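Local coordinates for protein nucleoside-diphosphate-sugar epimerase (Pseudomonas aeruginosa, PDB 2X4G) that probably works on a nucleotide sugar or related substrate, as a member of the NAD-dependent epimerase/dehydratase family with its Rossmann-type nucleotide-binding fold, at residues R120-G125 with L227-R232; I178-M183 with G236-L241; L185-I190 with L327-D332; G26-R31 with D218-G223; D39-H44 with E59-E64. All coordinates share one frame; numbering follows the deposited sequence.

Contact 1: R120-G125 with L227-R232; sequences RILYVG and LMALER
The carbonyl oxygen of Leu230 is gripped by the guanidinium group of Arg120 through two nitrogens. NE makes the principal hydrogen bond: Arg120 NE lies 2.7 Å from Leu230 O, the N-H...O angle is 175°, and the oxygen sits in the guanidinium plane. At the carbonyl, the C=O...donor angle of 171° places the donor nearly along the C=O axis. NH2 adds a weak second bond, with Arg120 NH2 3.4 Å from Leu230 O, and it also donates to Gly233 O just past the end of the segment. A bend at chi2 turns CD of Arg120 away from a straight course, and the group lies against the last turn of the helix. The C-terminal end of the helix probably adds to the negative potential at Leu230 O, which would suit the cationic Arg120.

Farther along the strand, at Leu122, the packing is apolar. Leu122 CD1 meets Ala229 CB at 3.6 Å, while Leu122 CB touches Leu230 CD1 at 3.8 Å. Leu230 CG stands anti to its backbone N, and its CD1 also reaches the strand backbone, 3.6 Å from Leu122 N.

The short axes of 121-124 and 227-232 approach to 7.9 Å at 143°, the strand running between 80-83 and 176-185. A helix laid roughly antiparallel over a central parallel strand is the layered alpha/beta packing of a Rossmann fold.

Contact 2: I178-M183 with G236-L241; sequences IGIPGM and GERYLL
Ile180, the residue most covered here, uses both branches against the neighbouring strand. With chi1 at -56°, CG1 is anti to the carbonyl carbon and CG2 anti to the backbone N. The two branches thus part: Ile180 CG2 meets Leu240 CD2 at 3.5 Å, and Ile180 CD1 lies against the aliphatic part of Arg238, 3.6 Å from its CD. Beyond, the Arg238 guanidinium forms a salt bridge with Asp163. The backbone of Ile180 is tied twice, since Ile180 N donates to Tyr239 O and Ile180 O accepts from Leu241 N, each at 2.9 Å.

Ile178 repeats the pattern two residues earlier: Ile178 N donates to Glu237 O, and Ile178 O accepts from Tyr239 N at 2.8 Å. These bonds, with a strand angle of 24°, define a parallel beta ladder, which joins strand 176-185 to strand 238-247 in the mixed part of the Rossmann-type sheet. Ile178, Ile180, Arg238 and Leu240 share one face; Ile178 also packs on Asp163, Ala166 and Arg167 of helix 154-171.

Leu241 lies on the opposite face with Tyr239 and Pro181. Its CB is 4.0 Å from Pro181 CA, and Leu241 O receives Gly182 N at 3.1 Å, continuing the ladder past the proline.

Contact 3: L185-I190 with L327-D332; sequences LGELDI and LLRAID
Loop-on-helix packing joins Leu185, Gly186 and Glu187, just where strand 176-185 ends, to Leu327, Arg329 and Ala330 of helix 323-336 near the C-terminus of the chain. No direct hydrogen bond crosses it; the evidence lies in van der Waals contacts and one shared water.

Glu187 carries most on the loop side. Its CG stands between the backbone N and the carbonyl carbon (chi1 58°), the crowded position, and from there the extended chain lies across the aliphatic portion of Arg329. Glu187 CD is 3.7 Å from Arg329 CD, and Glu187 OE1 is 3.7 Å from Arg329 CG. The charged ends do not pair: Glu187 OE2 remains 5.0 Å from Arg329 NE, with the carboxylate and guanidinium planes turned 66° apart. Arg329 NH1 instead makes a salt bridge with Asp218.

A water ties the backbone to that same nitrogen, accepting from Glu187 N and from Arg329 NH1 at 3.2 Å each, and it lies in the guanidinium plane. Ala330 CB rests 3.4 Å from Gly186 O, where the helix comes close to the glycine backbone, and Leu185 CD1 meets Leu327 CD2 at 4.0 Å.

Joining the loop beyond a central strand's C-terminal end to a helix of the C-terminal part is consistent with extended short-chain dehydrogenases/reductases, in which the smaller C-terminal domain packs against the Rossmann core.

Contact 4: G26-R31 with D218-G223; sequences GHHAAR and DAAEAG
A chi1 of -74° sets CG of His28 anti to its own carbonyl carbon, and chi2 of -81° then turns the imidazole so that one face meets the start of helix 219-232. Ala219 CB sits over that face, 3.6 Å from the ring centroid of His28, a CH-pi contact. Ala220 N lies over the same face toward the rim, and His28 ND1 comes 3.4 Å from Ala220 CA. The ring's rotation is also held at NE2, which is hydrogen-bonded to Glu187 O.

A water bridges the two backbones, donating to His28 O at 2.7 Å and to Ala220 O at 2.9 Å. Farther on, Gly223 has no side chain, and the helices come close: Gly223 CA is 4.0 Å from Ala29 CA. The short axes pass at 7.7 Å with a crossing of -62°. Asp218 is the N-cap of the second helix, its OD2 accepting from Glu221 N at 3.2 Å through the anti lone pair.

Helix 24-35 follows the first strand of the Rossmann fold, and Gly26 is consistent with the last glycine of its glycine-rich dinucleotide-binding motif. This helix packs Ala30 against Leu40 and Leu42 of strand 39-44, while helix 219-232 links strand 213-218 to strand 238-247.

Contact 5: D39-H44 with E59-E64; sequences DLVLIH and ECRVAE
The second and third strands of the Rossmann-type sheet meet here, 39-44 and 59-62 running parallel at 24°, with Val41 facing Glu59, Leu42 Cys60, Ile43 Arg61 and His44 Val62. Strand 39-44 closes the beta-alpha-beta unit begun by strand 15-19 and helix 24-35, and strand 59-62 adds to its outer side.

Five backbone bonds form the ladder. Leu40 O accepts from Glu59 N, and Glu59 O from Leu42 N at 2.9 Å; Leu42 O, Arg61 O and His44 O accept from Arg61 N, His44 N and Ala63 N.

On the face with Val41 and Ile43, Arg61 runs extended from CG to NE across Val41: Arg61 CD is 3.5 Å from Val41 CG1, and Val41 CG2 stands 4.2 Å above the centre of the guanidinium plane of Arg61. That plane is held at its edge by Glu59, with Arg61 NH1 2.9 Å from Glu59 OE2 in a salt bridge, while NH2 donates to Ala74 O and Arg76 O. The carboxylate has a second partner: its OE1 forms a salt bridge with Lys15. Glu59 OE1 also sits 3.6 Å from Val41 CG2, the two side chains lying side by side.

The face with Leu42 carries His44, whose CG lies between the backbone N and the carbonyl carbon (chi1 65°), with chi2 of 94° turning the ring. His44 CE1 touches Val62 CG2 at 3.7 Å, and Cys60 CB lies at the ring edge, 3.9 Å from His44 NE2.

Back on the Val41 face, Ile43 CG2 meets Ala63 CB at 3.9 Å.

Contacts 1, 2 and 5 reach the mixed eight-stranded sheet. Contacts 1 and 2 adjoin, centres 9 Å apart: strands 121-124 and 176-185 are neighbours, with probable hydrogen bonds from Gly125 N to Gly179 O (2.9 Å) and from Gly179 N to Tyr123 O (3.1 Å). Contact 5 lies farther out, about 24 Å from contact 2 between centres. Helix 219-232 serves contact 4 at its start and contact 1 at its end. Contact 4 touches contact 5 at Ala30 CB and Leu42 CD2 (4.1 Å), and contact 3 through the Arg329 NH1 to Asp218 OD1 salt bridge (2.7 Å) and a probable Ala219 N to Leu185 O hydrogen bond (2.8 Å). Gly26 probably places contact 4 near the dinucleotide site.

Contact 1: R120-G125 with L227-R232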
# COMPACT_ATOMS: atom_id res chain seq x y z
N ARG A 120 37.64 15.11 -0.51
CA ARG A 120 37.14 14.37 0.64
C ARG A 120 35.60 14.34 0.58
O ARG A 120 34.97 15.39 0.65
CB ARG A 120 37.64 15.15 1.86
CG ARG A 120 37.93 14.39 3.10
CD ARG A 120 39.11 13.41 3.04
NE ARG A 120 38.88 12.43 4.09
CZ ARG A 120 39.46 11.25 4.20
NH1 ARG A 120 40.40 10.86 3.34
NH2 ARG A 120 39.12 10.46 5.22
N ILE A 121 35.01 13.17 0.39
CA ILE A 121 33.55 13.04 0.21
C ILE A 121 32.99 11.97 1.15
O ILE A 121 33.46 10.83 1.15
CB ILE A 121 33.18 12.62 -1.26
CG1 ILE A 121 33.67 13.64 -2.29
CG2 ILE A 121 31.69 12.47 -1.43
CD1 ILE A 121 34.22 12.99 -3.57
N LEU A 122 31.99 12.31 1.95
CA LEU A 122 31.32 11.33 2.81
C LEU A 122 29.89 11.21 2.35
O LEU A 122 29.18 12.22 2.24
CB LEU A 122 31.36 11.72 4.30
CG LEU A 122 30.61 10.78 5.25
CD1 LEU A 122 31.44 9.55 5.57
CD2 LEU A 122 30.26 11.48 6.52
N TYR A 123 29.48 9.97 2.10
CA TYR A 123 28.14 9.68 1.65
C TYR A 123 27.42 9.03 2.81
O TYR A 123 27.97 8.15 3.47
CB TYR A 123 28.18 8.73 0.44
CG TYR A 123 26.85 8.12 0.20
CD1 TYR A 123 26.55 6.87 0.71
CD2 TYR A 123 25.85 8.81 -0.46
CE1 TYR A 123 25.30 6.30 0.54
CE2 TYR A 123 24.60 8.26 -0.63
CZ TYR A 123 24.33 7.00 -0.13
OH TYR A 123 23.10 6.44 -0.28
N VAL A 124 26.21 9.48 3.09
CA VAL A 124 25.47 8.95 4.24
C VAL A 124 24.65 7.75 3.81
O VAL A 124 23.67 7.89 3.08
CB VAL A 124 24.56 10.00 4.88
CG1 VAL A 124 23.94 9.44 6.13
CG2 VAL A 124 25.37 11.23 5.21
N GLY A 125 25.08 6.58 4.26
CA GLY A 125 24.39 5.33 3.94
C GLY A 125 23.42 4.79 5.00
O GLY A 125 23.05 5.48 5.95
N LEU A 227 31.08 14.26 10.62
CA LEU A 227 32.26 15.12 10.47
C LEU A 227 33.53 14.29 10.68
O LEU A 227 34.52 14.45 9.95
CB LEU A 227 32.24 16.29 11.45
CG LEU A 227 33.48 17.22 11.49
CD1 LEU A 227 33.61 17.92 10.18
CD2 LEU A 227 33.38 18.24 12.62
N MET A 228 33.50 13.41 11.68
CA MET A 228 34.68 12.64 12.02
C MET A 228 35.03 11.61 10.95
O MET A 228 36.20 11.36 10.70
CB MET A 228 34.49 11.94 13.37
CG MET A 228 34.64 12.84 14.58
SD MET A 228 34.65 11.86 16.09
CE MET A 228 33.44 12.78 17.05
N ALA A 229 34.03 10.98 10.35
CA ALA A 229 34.28 10.06 9.25
C ALA A 229 34.89 10.83 8.11
O ALA A 229 35.83 10.35 7.50
CB ALA A 229 32.99 9.40 8.78
N LEU A 230 34.35 12.02 7.84
CA LEU A 230 34.76 12.83 6.70
C LEU A 230 36.22 13.20 6.83
O LEU A 230 36.98 13.02 5.89
CB LEU A 230 33.90 14.10 6.57
CG LEU A 230 34.21 15.13 5.47
CD1 LEU A 230 33.81 14.62 4.11
CD2 LEU A 230 33.49 16.43 5.74
N GLU A 231 36.62 13.66 8.02
CA GLU A 231 38.00 14.07 8.25
C GLU A 231 38.94 12.88 8.38
O GLU A 231 40.09 13.00 7.99
CB GLU A 231 38.13 14.95 9.49
CG GLU A 231 37.44 16.31 9.37
CD GLU A 231 37.89 17.31 10.44
OE1 GLU A 231 37.45 17.20 11.60
OE2 GLU A 231 38.69 18.22 10.11
N ARG A 232 38.46 11.76 8.92
CA ARG A 232 39.35 10.68 9.41
C ARG A 232 39.17 9.29 8.84
O ARG A 232 40.05 8.46 9.00
CB ARG A 232 39.25 10.53 10.93
CG ARG A 232 39.78 11.73 11.68
CD ARG A 232 39.59 11.59 13.18
NE ARG A 232 39.55 12.90 13.82
CZ ARG A 232 39.11 13.14 15.06
NH1 ARG A 232 38.66 12.17 15.83
NH2 ARG A 232 39.13 14.38 15.53

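Contact 2: I178-M183 with G236-L241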
# COMPACT_ATOMS: atom_id res chain seq x y z
N ILE A 178 32.11 6.21 3.51
CA ILE A 178 30.70 5.94 3.81
C ILE A 178 30.42 5.90 5.32
O ILE A 178 31.00 5.09 6.04
CB ILE A 178 30.25 4.64 3.19
CG1 ILE A 178 30.55 4.65 1.69
CG2 ILE A 178 28.77 4.42 3.41
CD1 ILE A 178 30.36 3.30 1.06
N GLY A 179 29.52 6.78 5.76
CA GLY A 179 29.09 6.87 7.15
C GLY A 179 27.65 6.40 7.27
O GLY A 179 26.79 6.87 6.56
N ILE A 180 27.42 5.46 8.18
CA ILE A 180 26.18 4.72 8.28
C ILE A 180 25.68 4.86 9.70
O ILE A 180 26.09 4.10 10.56
CB ILE A 180 26.38 3.20 8.02
CG1 ILE A 180 27.04 2.95 6.66
CG2 ILE A 180 25.05 2.45 8.10
CD1 ILE A 180 27.31 1.46 6.40
N PRO A 181 24.81 5.84 9.96
CA PRO A 181 24.28 5.95 11.31
C PRO A 181 23.15 4.97 11.57
O PRO A 181 22.53 4.50 10.63
CB PRO A 181 23.75 7.38 11.34
CG PRO A 181 23.31 7.62 9.97
CD PRO A 181 24.30 6.91 9.10
N GLY A 182 22.90 4.66 12.83
CA GLY A 182 21.69 3.95 13.22
C GLY A 182 20.49 4.86 13.06
O GLY A 182 20.59 5.96 12.51
N MET A 183 19.33 4.41 13.55
CA MET A 183 18.13 5.23 13.56
C MET A 183 18.43 6.53 14.34
O MET A 183 18.69 6.48 15.54
CB MET A 183 16.99 4.46 14.21
CG MET A 183 15.61 5.01 13.95
SD MET A 183 14.38 4.42 15.15
CE MET A 183 12.95 5.37 14.64
N GLY A 236 36.88 4.69 0.91
CA GLY A 236 36.26 3.44 0.49
C GLY A 236 35.74 2.56 1.62
O GLY A 236 35.20 1.48 1.35
N GLU A 237 35.89 3.00 2.87
CA GLU A 237 35.42 2.23 4.02
C GLU A 237 34.06 2.71 4.54
O GLU A 237 33.68 3.87 4.37
CB GLU A 237 36.43 2.31 5.14
CG GLU A 237 37.81 1.72 4.82
CD GLU A 237 37.73 0.26 4.44
OE1 GLU A 237 38.33 -0.13 3.40
OE2 GLU A 237 37.05 -0.50 5.17
N ARG A 238 33.32 1.81 5.18
CA ARG A 238 32.09 2.15 5.89
C ARG A 238 32.39 2.38 7.37
O ARG A 238 33.33 1.79 7.91
CB ARG A 238 31.04 1.04 5.77
CG ARG A 238 30.91 0.49 4.36
CD ARG A 238 29.57 -0.15 4.07
NE ARG A 238 29.54 -1.56 4.46
CZ ARG A 238 28.78 -2.50 3.90
NH1 ARG A 238 27.96 -2.23 2.88
NH2 ARG A 238 28.85 -3.74 4.35
N TYR A 239 31.62 3.24 8.02
CA TYR A 239 31.73 3.42 9.46
C TYR A 239 30.35 3.54 10.06
O TYR A 239 29.62 4.51 9.82
CB TYR A 239 32.56 4.65 9.79
CG TYR A 239 33.98 4.52 9.38
CD1 TYR A 239 34.41 4.96 8.13
CD2 TYR A 239 34.91 3.93 10.22
CE1 TYR A 239 35.73 4.84 7.75
CE2 TYR A 239 36.23 3.80 9.84
CZ TYR A 239 36.63 4.25 8.61
OH TYR A 239 37.95 4.11 8.24
N LEU A 240 29.99 2.52 10.84
CA LEU A 240 28.76 2.52 11.62
C LEU A 240 28.86 3.50 12.81
O LEU A 240 29.80 3.44 13.63
CB LEU A 240 28.46 1.11 12.09
CG LEU A 240 27.98 0.12 11.03
CD1 LEU A 240 28.07 -1.30 11.58
CD2 LEU A 240 26.53 0.47 10.62
N LEU A 241 27.89 4.41 12.87
CA LEU A 241 27.84 5.45 13.88
C LEU A 241 26.65 5.09 14.74
O LEU A 241 25.53 5.27 14.34
CB LEU A 241 27.70 6.83 13.20
CG LEU A 241 28.80 7.18 12.17
CD1 LEU A 241 28.51 8.49 11.47
CD2 LEU A 241 30.19 7.22 12.82

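Contact 3: L185-I190 with L327-D332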
# COMPACT_ATOMS: atom_id res chain seq x y z
N LEU A 185 17.70 9.97 16.20
CA LEU A 185 16.60 10.57 16.97
C LEU A 185 17.13 11.81 17.69
O LEU A 185 18.25 11.77 18.23
CB LEU A 185 16.05 9.58 18.00
CG LEU A 185 15.16 8.45 17.50
CD1 LEU A 185 14.89 7.50 18.64
CD2 LEU A 185 13.84 8.97 16.93
N GLY A 186 16.35 12.89 17.69
CA GLY A 186 16.77 14.11 18.38
C GLY A 186 15.94 15.32 18.06
O GLY A 186 14.86 15.22 17.55
N GLU A 187 16.47 16.49 18.38
CA GLU A 187 15.76 17.73 18.06
C GLU A 187 16.01 18.20 16.61
O GLU A 187 16.94 17.74 15.94
CB GLU A 187 16.11 18.83 19.04
CG GLU A 187 17.58 19.16 19.13
CD GLU A 187 17.89 20.26 20.13
OE1 GLU A 187 16.96 20.75 20.81
OE2 GLU A 187 19.08 20.63 20.26
N LEU A 188 15.17 19.10 16.15
CA LEU A 188 15.23 19.63 14.79
C LEU A 188 14.75 18.63 13.72
O LEU A 188 15.27 18.64 12.64
CB LEU A 188 16.64 20.16 14.45
CG LEU A 188 17.32 21.02 15.53
CD1 LEU A 188 18.67 21.54 15.08
CD2 LEU A 188 16.43 22.17 16.00
N ASP A 189 13.75 17.81 14.01
CA ASP A 189 13.32 16.75 13.07
C ASP A 189 12.02 17.20 12.42
O ASP A 189 10.94 16.95 12.94
CB ASP A 189 13.12 15.42 13.84
CG ASP A 189 12.83 14.24 12.93
OD1 ASP A 189 13.06 14.34 11.71
OD2 ASP A 189 12.38 13.18 13.44
N ILE A 190 12.10 17.88 11.29
CA ILE A 190 10.95 18.67 10.85
C ILE A 190 9.74 17.86 10.44
O ILE A 190 8.63 18.14 10.89
CB ILE A 190 11.25 19.60 9.71
CG1 ILE A 190 12.38 20.53 10.07
CG2 ILE A 190 10.03 20.50 9.44
CD1 ILE A 190 12.10 21.92 9.48
N LEU A 327 15.80 11.20 23.93
CA LEU A 327 14.36 11.14 23.81
C LEU A 327 13.66 12.34 24.42
O LEU A 327 12.63 12.72 23.92
CB LEU A 327 13.78 9.87 24.45
CG LEU A 327 14.33 8.54 23.98
CD1 LEU A 327 13.62 7.44 24.74
CD2 LEU A 327 14.18 8.41 22.48
N LEU A 328 14.17 12.91 25.51
CA LEU A 328 13.56 14.13 26.08
C LEU A 328 13.77 15.38 25.22
O LEU A 328 12.93 16.27 25.21
CB LEU A 328 14.04 14.40 27.51
CG LEU A 328 13.19 13.70 28.57
CD1 LEU A 328 13.87 13.68 29.93
CD2 LEU A 328 11.83 14.37 28.67
N ARG A 329 14.88 15.45 24.51
CA ARG A 329 15.23 16.66 23.79
C ARG A 329 14.38 16.71 22.54
O ARG A 329 13.89 17.76 22.14
CB ARG A 329 16.70 16.65 23.45
CG ARG A 329 17.34 18.01 23.30
CD ARG A 329 18.76 17.89 22.78
NE ARG A 329 19.57 17.09 23.71
CZ ARG A 329 20.30 16.02 23.40
NH1 ARG A 329 20.40 15.56 22.15
NH2 ARG A 329 20.95 15.40 24.37
N ALA A 330 14.20 15.54 21.94
CA ALA A 330 13.28 15.36 20.84
C ALA A 330 11.87 15.70 21.29
O ALA A 330 11.19 16.53 20.69
CB ALA A 330 13.34 13.93 20.32
N ILE A 331 11.44 15.06 22.37
CA ILE A 331 10.12 15.33 22.91
C ILE A 331 9.89 16.82 23.07
O ILE A 331 8.86 17.30 22.66
CB ILE A 331 9.88 14.59 24.24
CG1 ILE A 331 9.60 13.12 23.96
CG2 ILE A 331 8.67 15.19 24.98
CD1 ILE A 331 9.57 12.26 25.20
N ASP A 332 10.83 17.54 23.64
CA ASP A 332 10.65 18.98 23.87
C ASP A 332 10.58 19.80 22.59
O ASP A 332 9.76 20.73 22.46
CB ASP A 332 11.77 19.53 24.75
CG ASP A 332 11.65 19.09 26.20
OD1 ASP A 332 10.54 18.68 26.62
OD2 ASP A 332 12.66 19.16 26.92
O HOH W 1 19.53 16.14 19.17

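Contact 4: G26-R31 with D218-G223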
# COMPACT_ATOMS: atom_id res chain seq x y z
N GLY A 26 21.53 16.11 8.28
CA GLY A 26 22.34 17.19 7.70
C GLY A 26 22.46 18.44 8.57
O GLY A 26 23.51 19.08 8.61
N HIS A 27 21.39 18.80 9.28
CA HIS A 27 21.37 20.03 10.06
C HIS A 27 22.40 19.87 11.15
O HIS A 27 23.14 20.80 11.46
CB HIS A 27 19.98 20.23 10.62
CG HIS A 27 19.75 21.55 11.28
ND1 HIS A 27 18.49 22.02 11.58
CD2 HIS A 27 20.61 22.50 11.72
CE1 HIS A 27 18.58 23.19 12.17
NE2 HIS A 27 19.86 23.51 12.27
N HIS A 28 22.45 18.67 11.71
CA HIS A 28 23.39 18.35 12.80
C HIS A 28 24.83 18.15 12.26
O HIS A 28 25.79 18.44 12.95
CB HIS A 28 22.92 17.11 13.58
CG HIS A 28 21.76 17.37 14.50
ND1 HIS A 28 21.89 17.93 15.76
CD2 HIS A 28 20.43 17.09 14.36
CE1 HIS A 28 20.71 18.01 16.33
NE2 HIS A 28 19.80 17.51 15.51
N ALA A 29 25.00 17.70 11.02
CA ALA A 29 26.36 17.73 10.44
C ALA A 29 26.80 19.19 10.35
O ALA A 29 27.88 19.54 10.78
CB ALA A 29 26.40 17.08 9.09
N ALA A 30 25.93 20.04 9.81
CA ALA A 30 26.23 21.46 9.64
C ALA A 30 26.69 22.08 10.96
O ALA A 30 27.76 22.69 11.04
CB ALA A 30 25.03 22.19 9.09
N ARG A 31 25.89 21.89 12.00
CA ARG A 31 26.23 22.32 13.34
C ARG A 31 27.59 21.83 13.86
O ARG A 31 28.29 22.54 14.55
CB ARG A 31 25.20 21.79 14.31
CG ARG A 31 23.87 22.45 14.22
CD ARG A 31 22.93 21.76 15.19
NE ARG A 31 22.01 22.75 15.66
CZ ARG A 31 21.96 23.25 16.89
NH1 ARG A 31 22.72 22.80 17.85
NH2 ARG A 31 21.08 24.20 17.14
N ASP A 218 21.73 9.44 18.89
CA ASP A 218 21.37 10.81 19.18
C ASP A 218 21.76 11.67 17.96
O ASP A 218 22.82 11.48 17.36
CB ASP A 218 22.09 11.20 20.49
CG ASP A 218 21.93 12.67 20.87
OD1 ASP A 218 21.03 12.96 21.67
OD2 ASP A 218 22.74 13.52 20.41
N ALA A 219 20.89 12.59 17.57
CA ALA A 219 21.11 13.35 16.37
C ALA A 219 22.38 14.19 16.47
O ALA A 219 23.19 14.20 15.54
CB ALA A 219 19.91 14.23 16.08
N ALA A 220 22.53 14.90 17.59
CA ALA A 220 23.67 15.80 17.76
C ALA A 220 24.96 15.03 17.56
O ALA A 220 25.85 15.49 16.87
CB ALA A 220 23.65 16.50 19.15
N GLU A 221 25.04 13.84 18.14
CA GLU A 221 26.24 13.02 18.03
C GLU A 221 26.43 12.51 16.62
O GLU A 221 27.55 12.59 16.10
CB GLU A 221 26.22 11.82 19.00
CG GLU A 221 25.76 12.17 20.39
CD GLU A 221 26.62 11.60 21.48
OE1 GLU A 221 27.67 12.21 21.77
OE2 GLU A 221 26.23 10.58 22.09
N ALA A 222 25.38 11.99 16.00
CA ALA A 222 25.50 11.40 14.66
C ALA A 222 26.12 12.42 13.69
O ALA A 222 26.96 12.08 12.88
CB ALA A 222 24.16 10.89 14.15
N GLY A 223 25.73 13.68 13.84
CA GLY A 223 26.38 14.77 13.11
C GLY A 223 27.87 14.91 13.36
O GLY A 223 28.63 15.19 12.44
O HOH W 2 26.08 18.13 15.66

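Contact 5: D39-H44 with E59-E64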
# COMPACT_ATOMS: atom_id res chain seq x y z
N ASP A 39 34.77 26.64 8.32
CA ASP A 39 33.89 27.43 7.50
C ASP A 39 32.86 26.48 6.91
O ASP A 39 33.22 25.44 6.35
CB ASP A 39 34.67 28.14 6.39
CG ASP A 39 35.42 29.38 6.90
OD1 ASP A 39 36.39 29.77 6.21
OD2 ASP A 39 35.04 29.96 7.95
N LEU A 40 31.59 26.84 7.04
CA LEU A 40 30.51 25.97 6.63
C LEU A 40 29.92 26.45 5.33
O LEU A 40 29.57 27.63 5.20
CB LEU A 40 29.43 25.99 7.69
CG LEU A 40 28.12 25.30 7.39
CD1 LEU A 40 28.34 23.82 7.06
CD2 LEU A 40 27.20 25.51 8.62
N VAL A 41 29.83 25.54 4.37
CA VAL A 41 29.09 25.80 3.15
C VAL A 41 27.86 24.89 3.12
O VAL A 41 27.95 23.71 3.47
CB VAL A 41 29.97 25.60 1.90
CG1 VAL A 41 29.14 25.71 0.63
CG2 VAL A 41 31.13 26.61 1.88
N LEU A 42 26.72 25.44 2.73
CA LEU A 42 25.49 24.69 2.57
C LEU A 42 25.06 24.73 1.10
O LEU A 42 24.74 25.80 0.56
CB LEU A 42 24.37 25.28 3.42
CG LEU A 42 24.63 25.41 4.91
CD1 LEU A 42 23.41 25.96 5.62
CD2 LEU A 42 25.06 24.06 5.47
N ILE A 43 25.08 23.57 0.45
CA ILE A 43 24.61 23.46 -0.92
C ILE A 43 23.15 23.04 -0.86
O ILE A 43 22.84 21.97 -0.38
CB ILE A 43 25.45 22.44 -1.72
CG1 ILE A 43 26.93 22.87 -1.76
CG2 ILE A 43 24.93 22.32 -3.16
CD1 ILE A 43 27.86 21.78 -2.25
N HIS A 44 22.25 23.90 -1.34
CA HIS A 44 20.81 23.65 -1.26
C HIS A 44 20.07 23.88 -2.56
O HIS A 44 20.51 24.64 -3.42
CB HIS A 44 20.19 24.57 -0.23
CG HIS A 44 20.25 26.02 -0.60
ND1 HIS A 44 19.22 26.67 -1.24
CD2 HIS A 44 21.21 26.95 -0.38
CE1 HIS A 44 19.55 27.94 -1.42
NE2 HIS A 44 20.74 28.13 -0.90
N GLU A 59 27.79 29.94 4.46
CA GLU A 59 27.87 30.43 3.09
C GLU A 59 26.95 29.50 2.30
O GLU A 59 27.07 28.29 2.43
CB GLU A 59 29.33 30.38 2.61
CG GLU A 59 29.54 30.52 1.11
CD GLU A 59 31.02 30.44 0.70
OE1 GLU A 59 31.91 30.15 1.54
OE2 GLU A 59 31.29 30.65 -0.49
N CYS A 60 26.02 30.04 1.54
CA CYS A 60 25.02 29.24 0.84
C CYS A 60 25.26 29.30 -0.63
O CYS A 60 25.47 30.37 -1.19
CB CYS A 60 23.63 29.77 1.10
SG CYS A 60 23.19 29.56 2.80
N ARG A 61 25.20 28.13 -1.25
CA ARG A 61 25.37 28.00 -2.69
C ARG A 61 24.18 27.26 -3.26
O ARG A 61 23.83 26.19 -2.78
CB ARG A 61 26.66 27.25 -2.96
CG ARG A 61 27.87 27.92 -2.30
CD ARG A 61 29.15 27.16 -2.54
NE ARG A 61 30.31 27.95 -2.13
CZ ARG A 61 31.57 27.54 -2.23
NH1 ARG A 61 32.54 28.35 -1.83
NH2 ARG A 61 31.86 26.35 -2.75
N VAL A 62 23.53 27.86 -4.26
CA VAL A 62 22.30 27.28 -4.82
C VAL A 62 22.67 26.26 -5.90
O VAL A 62 23.55 26.49 -6.70
CB VAL A 62 21.35 28.34 -5.40
CG1 VAL A 62 20.03 27.70 -5.79
CG2 VAL A 62 21.10 29.42 -4.40
N ALA A 63 21.99 25.12 -5.89
CA ALA A 63 22.21 24.12 -6.90
C ALA A 63 21.07 23.12 -6.90
O ALA A 63 20.79 22.50 -5.88
CB ALA A 63 23.52 23.40 -6.65
N GLU A 64 20.39 22.99 -8.03
CA GLU A 64 19.47 21.87 -8.23
C GLU A 64 20.31 20.62 -8.46
O GLU A 64 21.35 20.66 -9.10
CB GLU A 64 18.49 22.12 -9.39
CG GLU A 64 17.41 23.17 -9.08
CD GLU A 64 16.91 23.92 -10.32
OE1 GLU A 64 17.17 25.14 -10.44
OE2 GLU A 64 16.26 23.28 -11.19